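Local coordinates for stress-induced-phosphoprotein 1 (Caenorhabditis elegans, PDB 4GCN) that forms a complex with Hsp70 and Hsp90 as a co-chaperone, binds the C-terminal pentapeptide of Hsp90 and inhibits its ATPase activity, at residues Ala59-Phe64 against Met86-Asn91; Ser40-Tyr45 against Lys80-Ala85; Phe64-Val69 against Val103-Arg108; Glu25-His30 against Ala49-Glu54; Ala92-Lys95 against Leu101-Gln104. All coordinates share one frame; numbering follows the deposited sequence. Where two conformers were deposited one is given.

Contact 1: Ala59-Phe64 against Met86-Asn91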
# COMPACT_ATOMS: atom_id res chain seq x y z
N ALA A 59 -8.47 -5.85 -6.41
CA ALA A 59 -8.74 -6.72 -5.21
C ALA A 59 -7.43 -7.13 -4.57
O ALA A 59 -7.25 -7.01 -3.36
CB ALA A 59 -9.54 -7.95 -5.59
N GLU A 60 -6.42 -7.44 -5.40
CA GLU A 60 -5.08 -7.75 -4.84
C GLU A 60 -4.42 -6.52 -4.16
O GLU A 60 -3.82 -6.66 -3.12
CB GLU A 60 -4.20 -8.33 -5.91
CG GLU A 60 -4.72 -9.63 -6.48
CD GLU A 60 -5.66 -9.49 -7.67
OE1 GLU A 60 -6.41 -8.47 -7.90
OE2 GLU A 60 -5.65 -10.46 -8.44
N CYS A 61 -4.59 -5.34 -4.75
CA CYS A 61 -4.13 -4.09 -4.15
C CYS A 61 -4.69 -3.95 -2.74
O CYS A 61 -3.93 -3.74 -1.79
CB CYS A 61 -4.53 -2.93 -5.00
SG CYS A 61 -4.14 -1.32 -4.34
N VAL A 62 -6.00 -4.09 -2.60
CA VAL A 62 -6.66 -4.02 -1.31
C VAL A 62 -6.06 -5.01 -0.34
O VAL A 62 -5.82 -4.65 0.80
CB VAL A 62 -8.21 -4.23 -1.38
CG1 VAL A 62 -8.84 -4.44 0.04
CG2 VAL A 62 -8.89 -3.12 -2.12
N GLN A 63 -5.82 -6.23 -0.80
CA GLN A 63 -5.27 -7.30 0.05
C GLN A 63 -3.92 -6.90 0.60
O GLN A 63 -3.65 -7.05 1.77
CB GLN A 63 -5.22 -8.65 -0.71
CG GLN A 63 -6.61 -9.21 -0.94
CD GLN A 63 -6.74 -10.15 -2.14
OE1 GLN A 63 -5.81 -10.88 -2.44
NE2 GLN A 63 -7.94 -10.16 -2.79
N PHE A 64 -3.11 -6.28 -0.22
CA PHE A 64 -1.82 -5.83 0.27
C PHE A 64 -1.86 -4.58 1.14
O PHE A 64 -0.99 -4.38 1.98
CB PHE A 64 -0.80 -5.79 -0.87
CG PHE A 64 -0.19 -7.15 -1.11
CD1 PHE A 64 -0.92 -8.15 -1.72
CD2 PHE A 64 1.05 -7.46 -0.56
CE1 PHE A 64 -0.39 -9.45 -1.86
CE2 PHE A 64 1.58 -8.75 -0.70
CZ PHE A 64 0.86 -9.74 -1.33
N MET A 86 -4.29 2.89 3.76
CA MET A 86 -5.74 3.03 3.89
C MET A 86 -6.37 3.81 2.72
O MET A 86 -7.35 3.36 2.13
CB MET A 86 -6.09 3.64 5.24
CG MET A 86 -5.83 2.66 6.38
SD MET A 86 -5.96 3.57 7.92
CE MET A 86 -5.85 2.19 9.11
N SER A 87 -5.78 4.93 2.32
CA SER A 87 -6.30 5.69 1.21
C SER A 87 -6.15 4.93 -0.10
O SER A 87 -7.00 5.03 -0.98
CB SER A 87 -5.57 7.03 1.07
OG SER A 87 -5.22 7.52 2.35
N ARG A 88 -5.03 4.20 -0.22
CA ARG A 88 -4.81 3.40 -1.44
C ARG A 88 -5.90 2.36 -1.57
O ARG A 88 -6.47 2.14 -2.66
CB ARG A 88 -3.42 2.73 -1.48
CG ARG A 88 -3.25 1.91 -2.78
CD ARG A 88 -1.84 1.53 -3.16
NE ARG A 88 -1.02 2.69 -3.53
CZ ARG A 88 0.10 3.02 -2.89
NH1 ARG A 88 0.51 2.33 -1.82
NH2 ARG A 88 0.79 4.07 -3.32
N ALA A 89 -6.20 1.67 -0.47
CA ALA A 89 -7.30 0.77 -0.44
C ALA A 89 -8.63 1.42 -0.83
O ALA A 89 -9.42 0.76 -1.52
CB ALA A 89 -7.46 0.12 0.97
N GLY A 90 -8.89 2.64 -0.36
CA GLY A 90 -10.09 3.33 -0.70
C GLY A 90 -10.20 3.58 -2.19
O GLY A 90 -11.24 3.35 -2.81
N ASN A 91 -9.11 4.07 -2.78
CA ASN A 91 -9.05 4.22 -4.19
C ASN A 91 -9.26 2.93 -5.02
O ASN A 91 -9.96 2.94 -6.05
CB ASN A 91 -7.74 4.90 -4.53
CG ASN A 91 -7.77 6.38 -4.21
OD1 ASN A 91 -7.10 6.83 -3.28
ND2 ASN A 91 -8.47 7.15 -5.00
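Cys61 and Arg88 meet at one end of this buried contact, Val62 and Ala89 at the other, where helix 58-74 lies against helix 79-95. The tight part is at Val62 and Ala89, whose CA atoms are 4.9 Å apart. So close an approach of two helix backbones calls for a small residue, and alanine suits the place because its lone methyl holds the neighbouring helix off very little. Val62, branched at CB, offers a short, stiff side chain that fits so narrow a separation. Its CG2, beside its own backbone N, reaches Ala89 O at 4.0 Å, while Ala92 and Phe93 take up more of the valine further along helix 79-95. Next to this pair the thiol of Cys61 points across. With Cys61 SG anti to the backbone N (chi1 176°), the sulfur comes alongside the aliphatic part of Arg88, 3.7 Å from Arg88 CG. Cys61 SG is also 3.8 Å from Arg88 CD. Beyond CD the contact loosens. The arginine chain bends at chi3 (-67°) and turns its guanidinium off the sulfur; arginine suits this partly exposed border because it joins a long apolar stem, packed on the buried cysteine, to a charged end. Van der Waals packing of small and medium side chains between successive helices, here from the predicted repeats TPR 2 and TPR 3, is typical of the tetratricopeptide-repeat superhelix.

Contact 2: Ser40-Tyr45 against Lys80-Ala85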
# COMPACT_ATOMS: atom_id res chain seq x y z
N SER A 40 8.62 -7.68 8.04
CA SER A 40 8.20 -6.70 9.02
C SER A 40 8.23 -5.28 8.48
O SER A 40 7.92 -4.34 9.22
CB SER A 40 9.14 -6.77 10.23
OG SER A 40 10.41 -6.16 10.00
N ASN A 41 8.61 -5.10 7.23
CA ASN A 41 8.75 -3.74 6.64
C ASN A 41 7.53 -3.35 5.78
O ASN A 41 7.29 -3.86 4.65
CB ASN A 41 10.05 -3.65 5.87
CG ASN A 41 10.36 -2.24 5.37
OD1 ASN A 41 9.49 -1.40 5.27
ND2 ASN A 41 11.64 -1.98 5.05
N ILE A 42 6.75 -2.43 6.32
CA ILE A 42 5.52 -1.94 5.65
C ILE A 42 5.75 -1.48 4.20
O ILE A 42 4.89 -1.69 3.36
CB ILE A 42 4.87 -0.79 6.46
CG1 ILE A 42 3.42 -0.50 5.97
CG2 ILE A 42 5.66 0.55 6.35
CD1 ILE A 42 2.64 0.47 6.88
N THR A 43 6.88 -0.85 3.93
CA THR A 43 7.15 -0.28 2.61
C THR A 43 6.94 -1.34 1.50
O THR A 43 6.43 -1.02 0.44
CB THR A 43 8.60 0.19 2.51
OG1 THR A 43 8.85 1.15 3.53
CG2 THR A 43 8.90 0.82 1.15
N PHE A 44 7.27 -2.59 1.79
CA PHE A 44 7.21 -3.62 0.71
C PHE A 44 5.77 -3.93 0.34
O PHE A 44 5.46 -4.24 -0.84
CB PHE A 44 7.94 -4.91 1.09
CG PHE A 44 9.34 -4.72 1.60
CD1 PHE A 44 10.13 -3.62 1.22
CD2 PHE A 44 9.89 -5.65 2.48
CE1 PHE A 44 11.41 -3.46 1.72
CE2 PHE A 44 11.14 -5.50 2.97
CZ PHE A 44 11.91 -4.40 2.63
N TYR A 45 4.91 -3.93 1.35
CA TYR A 45 3.47 -4.19 1.18
C TYR A 45 2.76 -3.06 0.47
O TYR A 45 2.01 -3.31 -0.53
CB TYR A 45 2.82 -4.53 2.51
CG TYR A 45 3.44 -5.69 3.19
CD1 TYR A 45 3.04 -7.00 2.90
CD2 TYR A 45 4.40 -5.53 4.15
CE1 TYR A 45 3.58 -8.09 3.56
CE2 TYR A 45 4.94 -6.62 4.80
CZ TYR A 45 4.53 -7.90 4.49
OH TYR A 45 5.07 -8.97 5.12
N LYS A 80 1.73 7.48 9.44
CA LYS A 80 1.46 8.14 8.14
C LYS A 80 1.47 7.17 6.96
O LYS A 80 0.74 7.33 6.01
CB LYS A 80 2.33 9.39 7.92
CG LYS A 80 2.11 10.43 9.02
CD LYS A 80 2.99 11.68 9.07
CE LYS A 80 4.51 11.44 9.31
NZ LYS A 80 4.90 10.58 10.50
N LEU A 81 2.31 6.14 7.05
CA LEU A 81 2.44 5.10 6.00
C LEU A 81 1.30 4.10 6.12
O LEU A 81 0.86 3.50 5.15
CB LEU A 81 3.80 4.38 6.17
CG LEU A 81 5.01 5.30 6.19
CD1 LEU A 81 6.23 4.41 6.40
CD2 LEU A 81 5.05 6.12 4.89
N ILE A 82 0.80 3.90 7.34
CA ILE A 82 -0.45 3.16 7.52
C ILE A 82 -1.66 3.95 6.92
O ILE A 82 -2.48 3.36 6.21
CB ILE A 82 -0.71 2.82 9.02
CG1 ILE A 82 0.43 1.95 9.57
CG2 ILE A 82 -2.09 2.21 9.17
CD1 ILE A 82 0.35 1.72 11.13
N ALA A 83 -1.73 5.27 7.11
CA ALA A 83 -2.75 6.10 6.47
C ALA A 83 -2.71 5.99 4.95
O ALA A 83 -3.78 5.91 4.30
CB ALA A 83 -2.59 7.57 6.87
N LYS A 84 -1.51 6.03 4.37
CA LYS A 84 -1.33 5.86 2.91
C LYS A 84 -1.90 4.54 2.43
O LYS A 84 -2.56 4.54 1.41
CB LYS A 84 0.10 5.95 2.51
CG LYS A 84 0.31 5.82 0.99
CD LYS A 84 1.74 6.24 0.59
CE LYS A 84 2.81 5.26 1.10
NZ LYS A 84 4.20 5.76 0.85
N ALA A 85 -1.69 3.44 3.18
CA ALA A 85 -2.22 2.15 2.79
C ALA A 85 -3.73 2.23 2.75
O ALA A 85 -4.36 1.67 1.84
CB ALA A 85 -1.79 1.01 3.74
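Asn41 OD1 accepts a hydrogen bond from Thr43 N at 3.0 Å, and the turn so capped presents Ile42 to Leu81 and Ile82. This is an N-cap: asparagine suits the position because its short amide can fold back onto an N-H of the first turn, which has no helical carbonyl to bond to. The bond is bent, with an N-H...O angle of 144°, and the donor is tilted from the carbonyl plane by 31°. It opens helix 42-54 in a tetratricopeptide-repeat array, and Ile42, the next residue after the cap, spans the distance to helix 79-95. The backbones are not close, the CA atoms of Ile42 and Leu81 lying 7.7 Å apart, so a long branched aliphatic residue is well chosen. Its CG1 stands anti to the backbone N (chi1 -166°) and the chain continues extended, which carries Ile42 CD1 outward to 3.8 Å from Ile82 CG1. The two isoleucines meet at about a right angle. Ile42 CD1 also lies 3.9 Å from Leu81 O, a carbonyl that receives a weak hydrogen bond from Asn46 ND2. The other branch, Ile42 CG2, meets the end of the leucine, 3.9 Å from Leu81 CD1. Ala68 and Ala85 pack nearby, Ala68 from helix 58-74 touching both Ile42 and Ala85. Behind the cap, the aromatic ring of Phe44 has Asn41 CB over one face, 3.6 Å above its plane and offset toward the rim.

Contact 3: Phe64-Val69 against Val103-Arg108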
# COMPACT_ATOMS: atom_id res chain seq x y z
N PHE A 64 -3.11 -6.28 -0.22
CA PHE A 64 -1.82 -5.83 0.27
C PHE A 64 -1.86 -4.58 1.14
O PHE A 64 -0.99 -4.38 1.98
CB PHE A 64 -0.80 -5.79 -0.87
CG PHE A 64 -0.19 -7.15 -1.11
CD1 PHE A 64 -0.92 -8.15 -1.72
CD2 PHE A 64 1.05 -7.46 -0.56
CE1 PHE A 64 -0.39 -9.45 -1.86
CE2 PHE A 64 1.58 -8.75 -0.70
CZ PHE A 64 0.86 -9.74 -1.33
N CYS A 65 -2.88 -3.74 0.94
CA CYS A 65 -3.12 -2.62 1.84
C CYS A 65 -3.48 -3.14 3.21
O CYS A 65 -3.05 -2.60 4.22
CB CYS A 65 -4.26 -1.75 1.30
SG CYS A 65 -3.82 -0.85 -0.20
N GLU A 66 -4.26 -4.17 3.23
CA GLU A 66 -4.69 -4.77 4.49
C GLU A 66 -3.47 -5.37 5.25
O GLU A 66 -3.32 -5.24 6.49
CB GLU A 66 -5.72 -5.88 4.21
CG GLU A 66 -7.10 -5.39 3.74
CD GLU A 66 -7.98 -6.51 3.09
OE1 GLU A 66 -7.55 -7.66 2.92
OE2 GLU A 66 -9.15 -6.26 2.75
N LYS A 67 -2.64 -6.07 4.50
CA LYS A 67 -1.33 -6.52 5.01
C LYS A 67 -0.46 -5.33 5.56
O LYS A 67 0.01 -5.40 6.67
CB LYS A 67 -0.55 -7.35 3.97
CG LYS A 67 -1.01 -8.78 3.78
CD LYS A 67 -0.26 -9.39 2.57
CE LYS A 67 -0.68 -10.79 2.19
NZ LYS A 67 -1.07 -11.62 3.36
N ALA A 68 -0.34 -4.23 4.82
CA ALA A 68 0.43 -3.09 5.28
C ALA A 68 -0.06 -2.58 6.62
O ALA A 68 0.71 -2.27 7.50
CB ALA A 68 0.40 -1.97 4.20
N VAL A 69 -1.37 -2.44 6.75
CA VAL A 69 -1.98 -1.95 7.96
C VAL A 69 -1.66 -2.89 9.11
O VAL A 69 -1.24 -2.42 10.20
CB VAL A 69 -3.52 -1.79 7.83
CG1 VAL A 69 -4.17 -1.51 9.18
CG2 VAL A 69 -3.88 -0.73 6.84
N VAL A 103 -15.48 4.41 0.96
CA VAL A 103 -15.69 5.40 2.03
C VAL A 103 -15.32 4.81 3.43
O VAL A 103 -14.73 5.53 4.26
CB VAL A 103 -17.16 5.89 1.95
CG1 VAL A 103 -17.59 6.64 3.19
CG2 VAL A 103 -17.30 6.76 0.67
N GLN A 104 -15.57 3.56 3.67
CA GLN A 104 -15.11 2.94 4.96
C GLN A 104 -13.58 3.14 5.09
O GLN A 104 -13.12 3.53 6.18
CB GLN A 104 -15.41 1.45 5.08
CG GLN A 104 -16.81 1.10 5.60
CD GLN A 104 -17.12 -0.38 5.45
OE1 GLN A 104 -16.26 -1.23 5.69
NE2 GLN A 104 -18.38 -0.70 5.09
N TRP A 105 -12.85 2.91 4.00
CA TRP A 105 -11.40 2.93 4.05
C TRP A 105 -10.88 4.38 4.14
O TRP A 105 -9.95 4.67 4.86
CB TRP A 105 -10.79 2.21 2.83
CG TRP A 105 -10.63 0.75 3.05
CD1 TRP A 105 -11.49 -0.27 2.69
CD2 TRP A 105 -9.53 0.12 3.73
NE1 TRP A 105 -11.02 -1.50 3.15
CE2 TRP A 105 -9.83 -1.32 3.78
CE3 TRP A 105 -8.40 0.59 4.35
CZ2 TRP A 105 -8.94 -2.23 4.33
CZ3 TRP A 105 -7.47 -0.33 4.84
CH2 TRP A 105 -7.74 -1.70 4.86
N PHE A 106 -11.50 5.29 3.40
CA PHE A 106 -11.12 6.69 3.41
C PHE A 106 -11.30 7.30 4.82
O PHE A 106 -10.50 8.08 5.27
CB PHE A 106 -11.97 7.42 2.40
CG PHE A 106 -11.56 7.19 0.95
CD1 PHE A 106 -10.25 7.03 0.56
CD2 PHE A 106 -12.52 7.19 -0.05
CE1 PHE A 106 -9.89 6.89 -0.81
CE2 PHE A 106 -12.16 7.02 -1.42
CZ PHE A 106 -10.84 6.88 -1.78
N HIS A 107 -12.40 7.00 5.47
CA HIS A 107 -12.60 7.41 6.83
C HIS A 107 -11.58 6.86 7.82
O HIS A 107 -11.09 7.65 8.65
CB HIS A 107 -14.00 7.10 7.30
CG HIS A 107 -14.99 8.15 6.92
ND1 HIS A 107 -14.87 9.45 7.34
CD2 HIS A 107 -16.14 8.09 6.15
CE1 HIS A 107 -15.95 10.17 6.89
NE2 HIS A 107 -16.70 9.35 6.14
N ARG A 108 -11.24 5.56 7.73
CA ARG A 108 -10.04 5.01 8.40
C ARG A 108 -8.77 5.78 8.15
O ARG A 108 -8.08 6.21 9.10
CB ARG A 108 -9.90 3.54 8.10
CG ARG A 108 -10.97 2.75 8.87
CD ARG A 108 -11.05 1.31 8.49
NE ARG A 108 -9.92 0.59 9.10
CZ ARG A 108 -9.34 -0.50 8.58
NH1 ARG A 108 -9.83 -1.05 7.49
NH2 ARG A 108 -8.30 -1.09 9.18
O HOH W 1 -11.05 -4.34 3.08
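Trp105 reaches from helix 99-112 to touch Glu66 and Val69 of helix 58-74. In this tetratricopeptide-repeat array the two helices run nearly parallel, at 27°, but their axes stay 13.7 Å apart, so long side chains must bridge them. A tryptophan, the largest side chain available, suits that span. The methylene of the glutamate makes the nearest approach, Glu66 CG lying 3.7 Å from Trp105 CZ2, and the two side chains cross at about a right angle. Val69 comes to the indole at its edge, near the ring plane, with CG2 4.1 Å from Trp105 CZ3. The other methyl, Val69 CG1, is a looser neighbour of Arg108 NH2 at 4.2 Å. The next shell is polar. One water lies in the plane of the indole, accepting from Trp105 NE1 at 2.8 Å. The same water donates to Glu66 OE2 at 2.7 Å, so it gives the indole N-H a partner and links it to the carboxylate. Glu66 CG stands beside its own backbone N (chi1 -71°) with the chain extended beyond, so the acid can touch the ring with its methylene and the water with its end. Outward again, the ring is held between two layers. Arg108 NH1 lies over one face of the Trp105 ring, 3.3 Å above its plane and toward the rim. On the opposite face Ala89 CB of helix 79-95 packs against Trp105 CD2.

Contact 4: Glu25-His30 against Ala49-Glu54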
# COMPACT_ATOMS: atom_id res chain seq x y z
N GLU A 25 5.75 -7.55 -13.63
CA GLU A 25 6.10 -8.92 -13.22
C GLU A 25 7.40 -8.98 -12.41
O GLU A 25 7.47 -9.58 -11.33
CB GLU A 25 6.23 -9.84 -14.46
CG GLU A 25 4.92 -10.21 -15.13
CD GLU A 25 4.21 -9.05 -15.82
OE1 GLU A 25 4.91 -8.13 -16.35
OE2 GLU A 25 2.95 -9.07 -15.82
N LYS A 26 8.44 -8.35 -12.94
CA LYS A 26 9.76 -8.28 -12.32
C LYS A 26 9.68 -7.49 -11.01
O LYS A 26 10.36 -7.84 -10.02
CB LYS A 26 10.75 -7.64 -13.35
CG LYS A 26 12.19 -7.27 -12.96
CD LYS A 26 12.91 -6.45 -14.09
CE LYS A 26 14.22 -5.69 -13.71
NZ LYS A 26 14.46 -4.20 -14.04
N ALA A 27 8.83 -6.47 -10.98
CA ALA A 27 8.67 -5.63 -9.76
C ALA A 27 8.17 -6.51 -8.65
O ALA A 27 8.72 -6.47 -7.56
CB ALA A 27 7.72 -4.49 -9.97
N HIS A 28 7.14 -7.31 -8.94
CA HIS A 28 6.60 -8.26 -7.96
C HIS A 28 7.65 -9.28 -7.47
O HIS A 28 7.68 -9.60 -6.27
CB HIS A 28 5.40 -9.00 -8.52
CG HIS A 28 4.11 -8.20 -8.50
ND1 HIS A 28 3.53 -7.77 -7.35
CD2 HIS A 28 3.27 -7.83 -9.54
CE1 HIS A 28 2.41 -7.11 -7.65
NE2 HIS A 28 2.24 -7.15 -8.99
N VAL A 29 8.43 -9.83 -8.40
CA VAL A 29 9.52 -10.82 -8.08
C VAL A 29 10.43 -10.29 -6.96
O VAL A 29 10.67 -10.95 -5.93
CB VAL A 29 10.36 -11.17 -9.33
CG1 VAL A 29 11.72 -11.77 -8.96
CG2 VAL A 29 9.59 -12.14 -10.25
N HIS A 30 10.91 -9.08 -7.17
CA HIS A 30 11.78 -8.43 -6.25
C HIS A 30 11.13 -8.02 -4.95
O HIS A 30 11.72 -8.21 -3.84
CB HIS A 30 12.41 -7.24 -6.95
CG HIS A 30 13.48 -7.64 -7.99
ND1 HIS A 30 14.62 -8.37 -7.66
CD2 HIS A 30 13.58 -7.38 -9.34
CE1 HIS A 30 15.36 -8.57 -8.78
NE2 HIS A 30 14.74 -7.98 -9.81
N ALA A 49 1.20 -3.17 -3.40
CA ALA A 49 -0.14 -2.59 -3.61
C ALA A 49 -0.17 -1.62 -4.76
O ALA A 49 -1.07 -1.65 -5.58
CB ALA A 49 -0.67 -1.98 -2.29
N ALA A 50 0.85 -0.77 -4.83
CA ALA A 50 0.98 0.19 -5.89
C ALA A 50 1.12 -0.48 -7.25
O ALA A 50 0.53 -0.04 -8.24
CB ALA A 50 2.15 1.09 -5.61
N VAL A 51 1.91 -1.54 -7.32
CA VAL A 51 2.02 -2.30 -8.56
C VAL A 51 0.67 -2.88 -8.94
O VAL A 51 0.25 -2.73 -10.09
CB VAL A 51 3.05 -3.43 -8.47
CG1 VAL A 51 3.14 -4.15 -9.82
CG2 VAL A 51 4.40 -2.85 -8.06
N TYR A 52 -0.01 -3.55 -8.00
CA TYR A 52 -1.31 -4.14 -8.29
C TYR A 52 -2.31 -3.12 -8.80
O TYR A 52 -3.03 -3.40 -9.71
CB TYR A 52 -1.91 -4.89 -7.10
CG TYR A 52 -1.28 -6.24 -6.79
CD1 TYR A 52 -1.10 -7.21 -7.80
CD2 TYR A 52 -0.87 -6.55 -5.50
CE1 TYR A 52 -0.60 -8.47 -7.50
CE2 TYR A 52 -0.33 -7.77 -5.20
CZ TYR A 52 -0.17 -8.70 -6.20
OH TYR A 52 0.42 -9.88 -5.87
N PHE A 53 -2.30 -1.93 -8.23
CA PHE A 53 -3.21 -0.89 -8.63
C PHE A 53 -2.96 -0.49 -10.09
O PHE A 53 -3.92 -0.37 -10.85
CB PHE A 53 -3.02 0.34 -7.71
CG PHE A 53 -4.05 1.41 -7.90
CD1 PHE A 53 -5.16 1.43 -7.11
CD2 PHE A 53 -3.87 2.37 -8.87
CE1 PHE A 53 -6.11 2.41 -7.28
CE2 PHE A 53 -4.81 3.36 -9.06
CZ PHE A 53 -5.93 3.37 -8.26
N GLU A 54 -1.69 -0.33 -10.47
CA GLU A 54 -1.37 0.03 -11.89
C GLU A 54 -1.71 -1.09 -12.85
O GLU A 54 -2.05 -0.78 -13.98
CB GLU A 54 0.07 0.54 -12.13
CG GLU A 54 0.22 1.27 -13.47
CD GLU A 54 1.45 2.16 -13.62
OE1 GLU A 54 2.07 2.48 -12.59
OE2 GLU A 54 1.81 2.57 -14.78
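His28 leaves helix 24-37 with its CB directed toward helix 42-54, and CG set beside the backbone N (chi1 -78°) extends the imidazole between Val51 and Tyr52. Along one branch CD2 passes Val51 CG1, and His28 NE2 comes closer still, 3.2 Å from Val51 CG1. At the tip His28 CE1 settles over one face of the phenol, 3.3 Å from Tyr52 CE1. The two rings are oblique, with planes at 38° and centroids 4.3 Å apart. The helix segments run antiparallel at 160° with axes 10.2 Å apart, as successive helices of a tetratricopeptide-repeat array do; here predicted TPR 1 meets predicted TPR 2. Both imidazole nitrogens have partners, which is where a histidine outdoes a plain aromatic: NE2 is hydrogen-bonded to Glu55 OE2 and ND1 to Lys48 NZ. Were Tyr52 an alanine, the imidazole would probably lose the flat surface under CE1, leaving His28 freer to turn and a gap beside Phe64, whose ring also meets the phenol. Deeper in, Ala27 and Val51 are buried and apolar, as the interface asks, and Ala27 CB touches Val51 CG2 at 4.2 Å.

Contact 5: Ala92-Lys95 against Leu101-Gln104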
# COMPACT_ATOMS: atom_id res chain seq x y z
N ALA A 92 -8.66 1.83 -4.58
CA ALA A 92 -8.85 0.53 -5.21
C ALA A 92 -10.32 0.09 -5.16
O ALA A 92 -10.79 -0.51 -6.11
CB ALA A 92 -7.92 -0.57 -4.62
N PHE A 93 -11.01 0.36 -4.05
CA PHE A 93 -12.43 0.14 -3.94
C PHE A 93 -13.28 1.03 -4.83
O PHE A 93 -14.18 0.54 -5.53
CB PHE A 93 -12.91 0.18 -2.52
CG PHE A 93 -12.84 -1.15 -1.83
CD1 PHE A 93 -13.58 -2.25 -2.31
CD2 PHE A 93 -12.07 -1.32 -0.71
CE1 PHE A 93 -13.61 -3.44 -1.63
CE2 PHE A 93 -12.04 -2.56 -0.03
CZ PHE A 93 -12.80 -3.60 -0.50
N GLN A 94 -12.93 2.28 -4.95
CA GLN A 94 -13.59 3.11 -5.96
C GLN A 94 -13.47 2.53 -7.38
O GLN A 94 -14.41 2.59 -8.18
CB GLN A 94 -13.02 4.51 -6.04
CG GLN A 94 -13.40 5.45 -4.95
CD GLN A 94 -12.83 6.82 -5.22
OE1 GLN A 94 -11.67 7.01 -4.96
NE2 GLN A 94 -13.66 7.77 -5.75
N LYS A 95 -12.31 2.01 -7.70
CA LYS A 95 -12.10 1.47 -9.01
C LYS A 95 -12.89 0.17 -9.25
O LYS A 95 -13.06 -0.23 -10.37
CB LYS A 95 -10.64 1.20 -9.23
CG LYS A 95 -9.77 2.42 -9.21
CD LYS A 95 -9.87 3.13 -10.55
CE LYS A 95 -8.99 4.36 -10.58
NZ LYS A 95 -8.74 4.77 -12.01
N LEU A 101 -17.39 0.47 0.59
CA LEU A 101 -16.06 0.03 1.07
C LEU A 101 -15.02 1.14 0.89
O LEU A 101 -14.24 1.36 1.81
CB LEU A 101 -15.62 -1.32 0.47
CG LEU A 101 -15.82 -2.57 1.37
CD1 LEU A 101 -14.80 -2.56 2.55
CD2 LEU A 101 -17.25 -2.69 1.90
N ALA A 102 -15.07 1.87 -0.22
CA ALA A 102 -14.16 2.97 -0.48
C ALA A 102 -14.27 3.95 0.66
O ALA A 102 -13.24 4.36 1.23
CB ALA A 102 -14.45 3.67 -1.81
N VAL A 103 -15.48 4.41 0.96
CA VAL A 103 -15.69 5.40 2.03
C VAL A 103 -15.32 4.81 3.43
O VAL A 103 -14.73 5.53 4.26
CB VAL A 103 -17.16 5.89 1.95
CG1 VAL A 103 -17.59 6.64 3.19
CG2 VAL A 103 -17.30 6.76 0.67
N GLN A 104 -15.57 3.56 3.67
CA GLN A 104 -15.11 2.94 4.96
C GLN A 104 -13.58 3.14 5.09
O GLN A 104 -13.12 3.53 6.18
CB GLN A 104 -15.41 1.45 5.08
CG GLN A 104 -16.81 1.10 5.60
CD GLN A 104 -17.12 -0.38 5.45
OE1 GLN A 104 -16.26 -1.23 5.69
NE2 GLN A 104 -18.38 -0.70 5.09
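The antiparallel helical hairpin of the predicted repeat TPR 3 is closed here, with helix 79-95 packing against helix 99-112 close to the turn that joins them. Phe93 and Leu101 make the broadest contact. Leu101 CB stands almost squarely over the middle of the aromatic ring, 3.4 Å from the Phe93 centroid and only 6° off the ring normal, a CH-pi interaction. Leu101 CG and CD1 continue across the same ring toward its far end, Leu101 CG lying 3.7 Å from Phe93 CZ. A flat, wide phenylalanine suits a place where CB, CG and CD1 of a leucine lie across one face, and its ring also meets that of Trp105. A serine in place of Phe93 would probably leave Leu101 without the face it rests on and open a gap next to Trp105. The helices are closest where Ala102 CA is 4.8 Å from Phe93 CA. Ala102 N is 3.6 Å from Phe93 CB, and alanine suits so close an approach because it brings only a methyl. That methyl, Ala102 CB, touches Gln94 CG at 3.8 Å and also rests on Gly90 O. Gln94 lends the interface its aliphatic part and sends its amide on to helix 116-126, where OE1 is hydrogen-bonded to Lys121 NZ. Small residues such as Gly90 and Ala102 at the crossing, with an aromatic one turn on, are the signature of the tetratricopeptide-repeat hairpin.

In the fold
The five contacts follow the right-handed stacking of helices in this N-terminal tetratricopeptide-repeat domain. Contact 4 joins the first two predicted repeats and touches contact 1, where Cys61 SG lies 3.3 Å from Ala49 O. Contacts 1, 2 and 5 all use helix 79-95; contacts 2 and 5 sit toward its two ends, with centres about 18 Å apart. Contacts 1 and 3 are centred about 6 Å apart and share Phe64, and Ala89 belongs to the first while backing Trp105 of the other. Contacts 3 and 5 meet through Trp105 NE1 and Phe93 CE2, 3.5 Å apart. No ligand marks a site; in related domains such arrays cradle chaperone tails.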